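Alpha-1,2-Mannosidase (Trichoderma reesei, PDB 1HCU) probably trims alpha-1,2-linked mannose residues from high-mannose N-linked glycans, as a calcium-dependent glycoside hydrolase of family 47. Local coordinates at residues A22-W27 with A71-T76; V154-V159 with R166-S171; E353-V358 with A379-T384. All coordinates share one frame; numbering follows the deposited sequence.

Contact 1: A22-W27 with A71-T76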
loop_
_atom_site.group_PDB
_atom_site.type_symbol
_atom_site.label_atom_id
_atom_site.label_comp_id
_atom_site.label_asym_id
_atom_site.label_seq_id
_atom_site.Cartn_x
_atom_site.Cartn_y
_atom_site.Cartn_z
ATOM N N ALA A 22 16.749 12.054 2.465
ATOM C CA ALA A 22 16.702 10.958 1.492
ATOM C C ALA A 22 15.661 11.259 0.417
ATOM O O ALA A 22 15.841 10.919 -0.759
ATOM C CB ALA A 22 16.367 9.637 2.181
ATOM N N PHE A 23 14.568 11.900 0.823
ATOM C CA PHE A 23 13.520 12.262 -0.121
ATOM C C PHE A 23 14.055 13.347 -1.062
ATOM O O PHE A 23 13.876 13.261 -2.277
ATOM C CB PHE A 23 12.270 12.749 0.636
ATOM C CG PHE A 23 11.129 13.154 -0.262
ATOM C CD1 PHE A 23 11.097 14.422 -0.843
ATOM C CD2 PHE A 23 10.094 12.263 -0.542
ATOM C CE1 PHE A 23 10.057 14.798 -1.689
ATOM C CE2 PHE A 23 9.043 12.628 -1.393
ATOM C CZ PHE A 23 9.024 13.902 -1.967
ATOM N N GLN A 24 14.728 14.350 -0.496
ATOM C CA GLN A 24 15.296 15.447 -1.282
ATOM C C GLN A 24 16.210 14.919 -2.396
ATOM O O GLN A 24 16.079 15.301 -3.564
ATOM C CB GLN A 24 16.093 16.390 -0.364
ATOM C CG GLN A 24 16.634 17.640 -1.059
ATOM C CD GLN A 24 15.544 18.632 -1.410
ATOM O OE1 GLN A 24 15.580 19.255 -2.465
ATOM N NE2 GLN A 24 14.574 18.788 -0.524
ATOM N N THR A 25 17.129 14.033 -2.017
ATOM C CA THR A 25 18.070 13.421 -2.951
ATOM C C THR A 25 17.314 12.684 -4.071
ATOM O O THR A 25 17.543 12.921 -5.268
ATOM C CB THR A 25 18.988 12.436 -2.193
ATOM O OG1 THR A 25 19.721 13.154 -1.190
ATOM C CG2 THR A 25 19.954 11.754 -3.134
ATOM N N SER A 26 16.409 11.797 -3.668
ATOM C CA SER A 26 15.594 11.025 -4.599
ATOM C C SER A 26 14.856 11.955 -5.576
ATOM O O SER A 26 14.816 11.698 -6.782
ATOM C CB SER A 26 14.587 10.178 -3.815
ATOM O OG SER A 26 15.256 9.374 -2.851
ATOM N N TRP A 27 14.292 13.044 -5.057
ATOM C CA TRP A 27 13.582 13.986 -5.913
ATOM C C TRP A 27 14.490 14.690 -6.920
ATOM O O TRP A 27 14.182 14.723 -8.112
ATOM C CB TRP A 27 12.847 15.039 -5.087
ATOM C CG TRP A 27 12.212 16.077 -5.966
ATOM C CD1 TRP A 27 12.675 17.342 -6.220
ATOM C CD2 TRP A 27 11.055 15.901 -6.789
ATOM N NE1 TRP A 27 11.878 17.957 -7.153
ATOM C CE2 TRP A 27 10.877 17.096 -7.521
ATOM C CE3 TRP A 27 10.154 14.847 -6.984
ATOM C CZ2 TRP A 27 9.832 17.267 -8.435
ATOM C CZ3 TRP A 27 9.111 15.018 -7.897
ATOM C CH2 TRP A 27 8.962 16.219 -8.608
ATOM N N ALA A 71 8.008 23.262 0.100
ATOM C CA ALA A 71 7.316 24.219 -0.746
ATOM C C ALA A 71 7.766 24.170 -2.211
ATOM O O ALA A 71 6.939 23.988 -3.103
ATOM C CB ALA A 71 7.491 25.629 -0.177
ATOM N N ASP A 72 9.063 24.320 -2.462
ATOM C CA ASP A 72 9.580 24.305 -3.834
ATOM C C ASP A 72 9.180 23.095 -4.667
ATOM O O ASP A 72 8.691 23.236 -5.785
ATOM C CB ASP A 72 11.102 24.427 -3.818
ATOM C CG ASP A 72 11.565 25.843 -3.565
ATOM O OD1 ASP A 72 10.782 26.630 -2.981
ATOM O OD2 ASP A 72 12.712 26.166 -3.941
ATOM N N ILE A 73 9.405 21.902 -4.135
ATOM C CA ILE A 73 9.043 20.697 -4.852
ATOM C C ILE A 73 7.540 20.683 -5.107
ATOM O O ILE A 73 7.098 20.307 -6.191
ATOM C CB ILE A 73 9.439 19.433 -4.052
ATOM C CG1 ILE A 73 10.963 19.398 -3.879
ATOM C CG2 ILE A 73 8.929 18.180 -4.763
ATOM C CD1 ILE A 73 11.463 18.286 -2.997
ATOM N N VAL A 74 6.762 21.111 -4.118
ATOM C CA VAL A 74 5.312 21.129 -4.255
ATOM C C VAL A 74 4.902 22.017 -5.417
ATOM O O VAL A 74 4.078 21.637 -6.249
ATOM C CB VAL A 74 4.618 21.638 -2.970
ATOM C CG1 VAL A 74 3.115 21.774 -3.197
ATOM C CG2 VAL A 74 4.879 20.689 -1.835
ATOM N N ASN A 75 5.487 23.204 -5.475
ATOM C CA ASN A 75 5.174 24.138 -6.537
ATOM C C ASN A 75 5.521 23.556 -7.909
ATOM O O ASN A 75 4.751 23.702 -8.857
ATOM C CB ASN A 75 5.915 25.455 -6.302
ATOM C CG ASN A 75 5.780 26.414 -7.468
ATOM O OD1 ASN A 75 6.589 26.392 -8.404
ATOM N ND2 ASN A 75 4.741 27.250 -7.431
ATOM N N THR A 76 6.668 22.887 -8.005
ATOM C CA THR A 76 7.102 22.295 -9.268
ATOM C C THR A 76 6.069 21.308 -9.810
ATOM O O THR A 76 5.737 21.331 -10.996
ATOM C CB THR A 76 8.455 21.554 -9.107
ATOM O OG1 THR A 76 9.439 22.455 -8.584
ATOM C CG2 THR A 76 8.939 21.019 -10.445
HETATM O O HOH W 1 12.136 20.923 -7.357
#
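Trp27 and Ile73 bring two helices together at a CA-CA distance of 8.2 Å, while the axes of the two segments stay 12.1 Å apart and run 36° from parallel. Side chains must fill so wide a spacing, and a large indole facing a branched isoleucine is well suited to it. Ile73 CG2 sits over the face of the Trp27 five-membered ring, 3.7 Å from its centroid, a CH-pi contact only 16° off the ring normal. The other branch, extended at chi2, runs past the pyrrole part of the same indole, bringing Ile73 CD1 to 3.6 Å from Trp27 CD1. The same Ile73 CD1 also meets the edge of the Phe23 ring, in its plane, 4.0 Å from Phe23 CE1. Trp27 CG stands anti to the backbone N (chi1 175°), which directs it toward helix 71-80. The indole NE1 donates to a water that has a weak link to Thr76 OG1, whereas Thr76 CG2 lies near the edge of the six-membered ring. An alanine in place of Trp27 would probably open a gap beside Ile73 CG2 and leave that water without its indole donor. The pair belongs to the helical framework characteristic of family 47 enzymes. Helix 56-67 lies against both segments, Ala65 touching Phe23 and Ile73, and helix 451-465 covers Phe23 with Leu458 and an edge-to-face ring from Phe454.

Contact 2: V154-V159 with R166-S171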
loop_
_atom_site.group_PDB
_atom_site.type_symbol
_atom_site.label_atom_id
_atom_site.label_comp_id
_atom_site.label_asym_id
_atom_site.label_seq_id
_atom_site.Cartn_x
_atom_site.Cartn_y
_atom_site.Cartn_z
ATOM N N VAL A 154 -18.912 -5.587 -12.013
ATOM C CA VAL A 154 -17.589 -5.870 -11.464
ATOM C C VAL A 154 -16.634 -5.259 -12.476
ATOM O O VAL A 154 -16.671 -5.600 -13.666
ATOM C CB VAL A 154 -17.298 -7.398 -11.353
ATOM C CG1 VAL A 154 -15.849 -7.634 -10.916
ATOM C CG2 VAL A 154 -18.252 -8.042 -10.366
ATOM N N PRO A 155 -15.763 -4.349 -12.024
ATOM C CA PRO A 155 -14.804 -3.689 -12.914
ATOM C C PRO A 155 -13.870 -4.615 -13.685
ATOM O O PRO A 155 -13.435 -5.649 -13.179
ATOM C CB PRO A 155 -14.037 -2.768 -11.968
ATOM C CG PRO A 155 -14.035 -3.563 -10.698
ATOM C CD PRO A 155 -15.469 -4.027 -10.619
ATOM N N ASP A 156 -13.581 -4.228 -14.921
ATOM C CA ASP A 156 -12.660 -4.945 -15.789
ATOM C C ASP A 156 -11.333 -4.348 -15.315
ATOM O O ASP A 156 -11.230 -3.138 -15.163
ATOM C CB ASP A 156 -12.939 -4.555 -17.241
ATOM C CG ASP A 156 -12.051 -5.275 -18.234
ATOM O OD1 ASP A 156 -12.606 -5.799 -19.225
ATOM O OD2 ASP A 156 -10.812 -5.305 -18.043
ATOM N N PRO A 157 -10.313 -5.185 -15.064
ATOM C CA PRO A 157 -8.991 -4.744 -14.595
ATOM C C PRO A 157 -8.180 -3.846 -15.536
ATOM O O PRO A 157 -7.326 -3.075 -15.088
ATOM C CB PRO A 157 -8.274 -6.062 -14.316
ATOM C CG PRO A 157 -8.824 -6.964 -15.377
ATOM C CD PRO A 157 -10.314 -6.635 -15.341
ATOM N N THR A 158 -8.447 -3.941 -16.831
ATOM C CA THR A 158 -7.712 -3.154 -17.812
ATOM C C THR A 158 -8.611 -2.380 -18.778
ATOM O O THR A 158 -9.631 -2.895 -19.244
ATOM C CB THR A 158 -6.787 -4.071 -18.652
ATOM O OG1 THR A 158 -5.932 -4.817 -17.777
ATOM C CG2 THR A 158 -5.929 -3.250 -19.606
ATOM N N VAL A 159 -8.220 -1.138 -19.069
ATOM C CA VAL A 159 -8.943 -0.285 -20.017
ATOM C C VAL A 159 -7.941 0.374 -20.956
ATOM O O VAL A 159 -6.729 0.272 -20.758
ATOM C CB VAL A 159 -9.757 0.823 -19.320
ATOM C CG1 VAL A 159 -10.827 0.204 -18.438
ATOM C CG2 VAL A 159 -8.830 1.745 -18.525
ATOM N N ARG A 166 -12.136 2.354 -23.879
ATOM C CA ARG A 166 -12.716 1.016 -23.961
ATOM C C ARG A 166 -12.239 0.068 -22.856
ATOM O O ARG A 166 -11.184 0.274 -22.256
ATOM C CB ARG A 166 -12.410 0.388 -25.333
ATOM C CG ARG A 166 -10.950 0.506 -25.773
ATOM C CD ARG A 166 -10.693 -0.230 -27.081
ATOM N NE ARG A 166 -10.569 -1.667 -26.863
ATOM C CZ ARG A 166 -9.410 -2.319 -26.806
ATOM N NH1 ARG A 166 -8.263 -1.671 -26.963
ATOM N NH2 ARG A 166 -9.397 -3.619 -26.560
ATOM N N ARG A 167 -13.042 -0.965 -22.612
ATOM C CA ARG A 167 -12.790 -2.011 -21.620
ATOM C C ARG A 167 -11.899 -3.030 -22.306
ATOM O O ARG A 167 -11.954 -3.165 -23.529
ATOM C CB ARG A 167 -14.094 -2.731 -21.300
ATOM C CG ARG A 167 -14.499 -2.810 -19.872
ATOM C CD ARG A 167 -15.781 -3.607 -19.808
ATOM N NE ARG A 167 -15.526 -5.013 -20.102
ATOM C CZ ARG A 167 -16.463 -5.887 -20.442
ATOM N NH1 ARG A 167 -17.727 -5.496 -20.539
ATOM N NH2 ARG A 167 -16.141 -7.152 -20.669
ATOM N N SER A 168 -11.111 -3.777 -21.540
ATOM C CA SER A 168 -10.258 -4.792 -22.146
ATOM C C SER A 168 -11.128 -6.010 -22.495
ATOM O O SER A 168 -10.819 -6.765 -23.415
ATOM C CB SER A 168 -9.145 -5.216 -21.184
ATOM O OG SER A 168 -9.644 -6.104 -20.201
ATOM N N GLY A 169 -12.216 -6.193 -21.753
ATOM C CA GLY A 169 -13.100 -7.315 -22.007
ATOM C C GLY A 169 -12.749 -8.564 -21.215
ATOM O O GLY A 169 -13.193 -9.660 -21.553
ATOM N N ALA A 170 -11.947 -8.413 -20.164
ATOM C CA ALA A 170 -11.571 -9.567 -19.346
ATOM C C ALA A 170 -12.842 -10.198 -18.795
ATOM O O ALA A 170 -13.864 -9.523 -18.652
ATOM C CB ALA A 170 -10.660 -9.133 -18.203
ATOM N N SER A 171 -12.776 -11.487 -18.481
ATOM C CA SER A 171 -13.934 -12.200 -17.951
ATOM C C SER A 171 -13.919 -12.341 -16.427
ATOM O O SER A 171 -14.880 -12.842 -15.839
ATOM C CB SER A 171 -14.027 -13.583 -18.592
ATOM O OG SER A 171 -12.843 -14.319 -18.360
#
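Asp156 meets Arg167, Ser168, Gly169 and Ala170 at the open end of a beta hairpin formed by strands 158-160 and 166-167. Its CG stands anti to the backbone N (chi1 -179°), and the carboxylate takes five hydrogen bonds. OD1 accepts three of them: Gly169 N on the syn side, Arg167 NE on the anti side, and Ala170 N, 2.9 Å from OD1, from above the carboxylate plane. The Arg167 bond is also a salt bridge, fairly straight at 160° and 3.1 Å from NE to OD1, with the oxygen lying in the guanidinium plane; NH1 of the same arginine bonds to Thr149 O. OD2 receives Ser168 OG on its syn lone pair, 2.6 Å away, and on its anti side Thr158 N, closing an Asx turn at 3.0 Å from OD2. An aspartate suits this place because both oxygens can serve several donors, and the arginine probably offsets its buried charge. Ser168 OG in turn accepts from Ala170 N, an ST turn, and between them Gly169 has a positive phi that would press a CB against the preceding carbonyl oxygen. Pro157 follows, its CD resting 3.8 Å from Ala170 CB. Thr158 O then accepts from Ser168 N at 2.9 Å, and the CB atoms of these two residues also touch. On the other side of strand 158-160, strand 96-97 continues the sheet, leading toward Glu100, a predicted catalytic proton donor. Val159 pairs with Arg167 in an antiparallel non-hydrogen-bonded pair, its branched side chain favouring the extended strand, and Val159 CA lies 3.2 Å from Arg166 O.

Contact 3: E353-V358 with A379-T384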
loop_
_atom_site.group_PDB
_atom_site.type_symbol
_atom_site.label_atom_id
_atom_site.label_comp_id
_atom_site.label_asym_id
_atom_site.label_seq_id
_atom_site.Cartn_x
_atom_site.Cartn_y
_atom_site.Cartn_z
ATOM N N GLU A 353 11.624 -10.475 -0.135
ATOM C CA GLU A 353 10.389 -10.292 -0.891
ATOM C C GLU A 353 9.437 -11.440 -0.586
ATOM O O GLU A 353 8.222 -11.257 -0.456
ATOM C CB GLU A 353 10.711 -10.274 -2.379
ATOM C CG GLU A 353 10.110 -9.115 -3.114
ATOM C CD GLU A 353 8.668 -9.339 -3.419
ATOM O OE1 GLU A 353 8.324 -10.506 -3.680
ATOM O OE2 GLU A 353 7.890 -8.370 -3.416
ATOM N N GLY A 354 10.014 -12.628 -0.478
ATOM C CA GLY A 354 9.245 -13.811 -0.173
ATOM C C GLY A 354 10.052 -14.707 0.743
ATOM O O GLY A 354 11.263 -14.841 0.563
ATOM N N PHE A 355 9.388 -15.301 1.731
ATOM C CA PHE A 355 10.043 -16.198 2.670
ATOM C C PHE A 355 9.072 -17.289 3.100
ATOM O O PHE A 355 7.859 -17.153 2.927
ATOM C CB PHE A 355 10.568 -15.427 3.898
ATOM C CG PHE A 355 9.487 -14.794 4.740
ATOM C CD1 PHE A 355 8.885 -15.494 5.782
ATOM C CD2 PHE A 355 9.067 -13.490 4.480
ATOM C CE1 PHE A 355 7.884 -14.907 6.557
ATOM C CE2 PHE A 355 8.065 -12.894 5.250
ATOM C CZ PHE A 355 7.474 -13.604 6.290
ATOM N N ALA A 356 9.607 -18.370 3.659
ATOM C CA ALA A 356 8.768 -19.485 4.090
ATOM C C ALA A 356 9.277 -20.163 5.367
ATOM O O ALA A 356 10.389 -19.908 5.822
ATOM C CB ALA A 356 8.656 -20.505 2.961
ATOM N N TRP A 357 8.456 -21.030 5.941
ATOM C CA TRP A 357 8.845 -21.712 7.164
ATOM C C TRP A 357 8.110 -23.039 7.274
ATOM O O TRP A 357 7.439 -23.465 6.334
ATOM C CB TRP A 357 8.528 -20.818 8.371
ATOM C CG TRP A 357 7.066 -20.479 8.505
ATOM C CD1 TRP A 357 6.159 -21.078 9.329
ATOM C CD2 TRP A 357 6.336 -19.494 7.757
ATOM N NE1 TRP A 357 4.911 -20.533 9.141
ATOM C CE2 TRP A 357 4.991 -19.559 8.183
ATOM C CE3 TRP A 357 6.687 -18.563 6.767
ATOM C CZ2 TRP A 357 3.994 -18.729 7.652
ATOM C CZ3 TRP A 357 5.688 -17.736 6.237
ATOM C CH2 TRP A 357 4.364 -17.827 6.681
ATOM N N VAL A 358 8.261 -23.702 8.412
ATOM C CA VAL A 358 7.581 -24.965 8.648
ATOM C C VAL A 358 6.539 -24.681 9.726
ATOM O O VAL A 358 6.885 -24.230 10.821
ATOM C CB VAL A 358 8.557 -26.049 9.153
ATOM C CG1 VAL A 358 7.814 -27.357 9.352
ATOM C CG2 VAL A 358 9.700 -26.244 8.160
ATOM N N ALA A 379 16.837 -18.224 12.665
ATOM C CA ALA A 379 16.032 -17.106 12.188
ATOM C C ALA A 379 14.529 -17.372 12.198
ATOM O O ALA A 379 13.734 -16.458 12.425
ATOM C CB ALA A 379 16.466 -16.714 10.792
ATOM N N GLY A 380 14.133 -18.612 11.935
ATOM C CA GLY A 380 12.721 -18.935 11.936
ATOM C C GLY A 380 12.058 -18.844 10.572
ATOM O O GLY A 380 10.833 -18.907 10.473
ATOM N N PHE A 381 12.853 -18.696 9.516
ATOM C CA PHE A 381 12.310 -18.618 8.160
ATOM C C PHE A 381 13.441 -18.743 7.148
ATOM O O PHE A 381 14.611 -18.610 7.500
ATOM C CB PHE A 381 11.587 -17.270 7.963
ATOM C CG PHE A 381 12.520 -16.071 7.879
ATOM C CD1 PHE A 381 13.003 -15.628 6.648
ATOM C CD2 PHE A 381 12.925 -15.401 9.032
ATOM C CE1 PHE A 381 13.880 -14.530 6.564
ATOM C CE2 PHE A 381 13.797 -14.311 8.966
ATOM C CZ PHE A 381 14.277 -13.871 7.728
ATOM N N TRP A 382 13.106 -19.040 5.900
ATOM C CA TRP A 382 14.126 -19.073 4.865
ATOM C C TRP A 382 13.612 -18.224 3.711
ATOM O O TRP A 382 12.406 -18.011 3.570
ATOM C CB TRP A 382 14.463 -20.504 4.430
ATOM C CG TRP A 382 13.393 -21.264 3.766
ATOM C CD1 TRP A 382 13.087 -21.265 2.437
ATOM C CD2 TRP A 382 12.518 -22.210 4.384
ATOM N NE1 TRP A 382 12.079 -22.161 2.184
ATOM C CE2 TRP A 382 11.708 -22.758 3.359
ATOM C CE3 TRP A 382 12.342 -22.652 5.703
ATOM C CZ2 TRP A 382 10.734 -23.727 3.611
ATOM C CZ3 TRP A 382 11.375 -23.617 5.958
ATOM C CH2 TRP A 382 10.581 -24.146 4.912
ATOM N N VAL A 383 14.533 -17.714 2.906
ATOM C CA VAL A 383 14.184 -16.843 1.792
ATOM C C VAL A 383 13.856 -17.590 0.517
ATOM O O VAL A 383 14.570 -18.509 0.129
ATOM C CB VAL A 383 15.336 -15.866 1.480
ATOM C CG1 VAL A 383 14.887 -14.839 0.448
ATOM C CG2 VAL A 383 15.801 -15.192 2.758
ATOM N N THR A 384 12.775 -17.170 -0.133
ATOM C CA THR A 384 12.337 -17.765 -1.388
ATOM C C THR A 384 12.477 -16.729 -2.513
ATOM O O THR A 384 12.642 -17.081 -3.680
ATOM C CB THR A 384 10.860 -18.236 -1.307
ATOM O OG1 THR A 384 10.028 -17.139 -0.926
ATOM C CG2 THR A 384 10.701 -19.362 -0.281
#
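Phe355 and Phe381 meet beside the antiparallel pairing of strands 354-356 and 382-383. Phe355 CB lies 3.7 Å from Phe381 CD1, and the two ring centroids are 5.5 Å apart with planes at 68°, an oblique pairing that lets two bulky rings fill one buried place. Trp382 is turned with CG between the backbone N and the carbonyl carbon (chi1 65°), and its indole lies against the neighbouring strand. Ala356 CB makes an off-centre CH-pi contact with it, 4.2 Å from the centroid of the five-membered ring, a short side chain being what lets the indole come in close. The backbone contributes too, since Ala356 O sits over one face of the indole, 3.4 Å from Trp382 CD2 and offset toward the rim. At the edge of the indole and in its plane, Val358 CG2 is 3.8 Å from Trp382 CZ3. Between the face bearing Phe355 and the face bearing Ala356 and Trp382, the strands are joined by the latter two, a hydrogen-bonded pair in which Ala356 N donates to Trp382 O at 2.8 Å and Trp382 N donates back to Ala356 O at 2.9 Å. Farther out, Thr384 N donates to Gly354 O, 2.9 Å away, from above the carbonyl plane, with an N-H...O angle of 166°. Gly354 suits this place because a CB here would collide with Thr384 OG1. Glu353, a predicted catalytic proton donor, forms a classic beta bulge with Gly354 opposite Ala385, and its OE2 makes a salt bridge to Arg391. Strand 300-306 flanks strand 354-356 on its other side, with Ser305 touching Phe355, while Thr342 of helix 326-344 packs against both phenylalanines.

In the fold
The three contacts follow one another in series along the chain, and all fall within the family 47 range. Their centres form a nearly equilateral triangle, 36 to 37 Å on a side. None touches another; the nearest atoms, those of contacts 1 and 3, are about 19 Å apart. They share no helix or strand: contact 1 joins two helices, contact 2 belongs to a three-stranded antiparallel sheet and contact 3 to a separate six-stranded one. Three distant parts of one enzyme are thus each held by their own local contacts. Contact 1 lies away from the annotated sites, whereas contact 3 contains Glu353 and contact 2 comes near Glu100, both predicted proton donors.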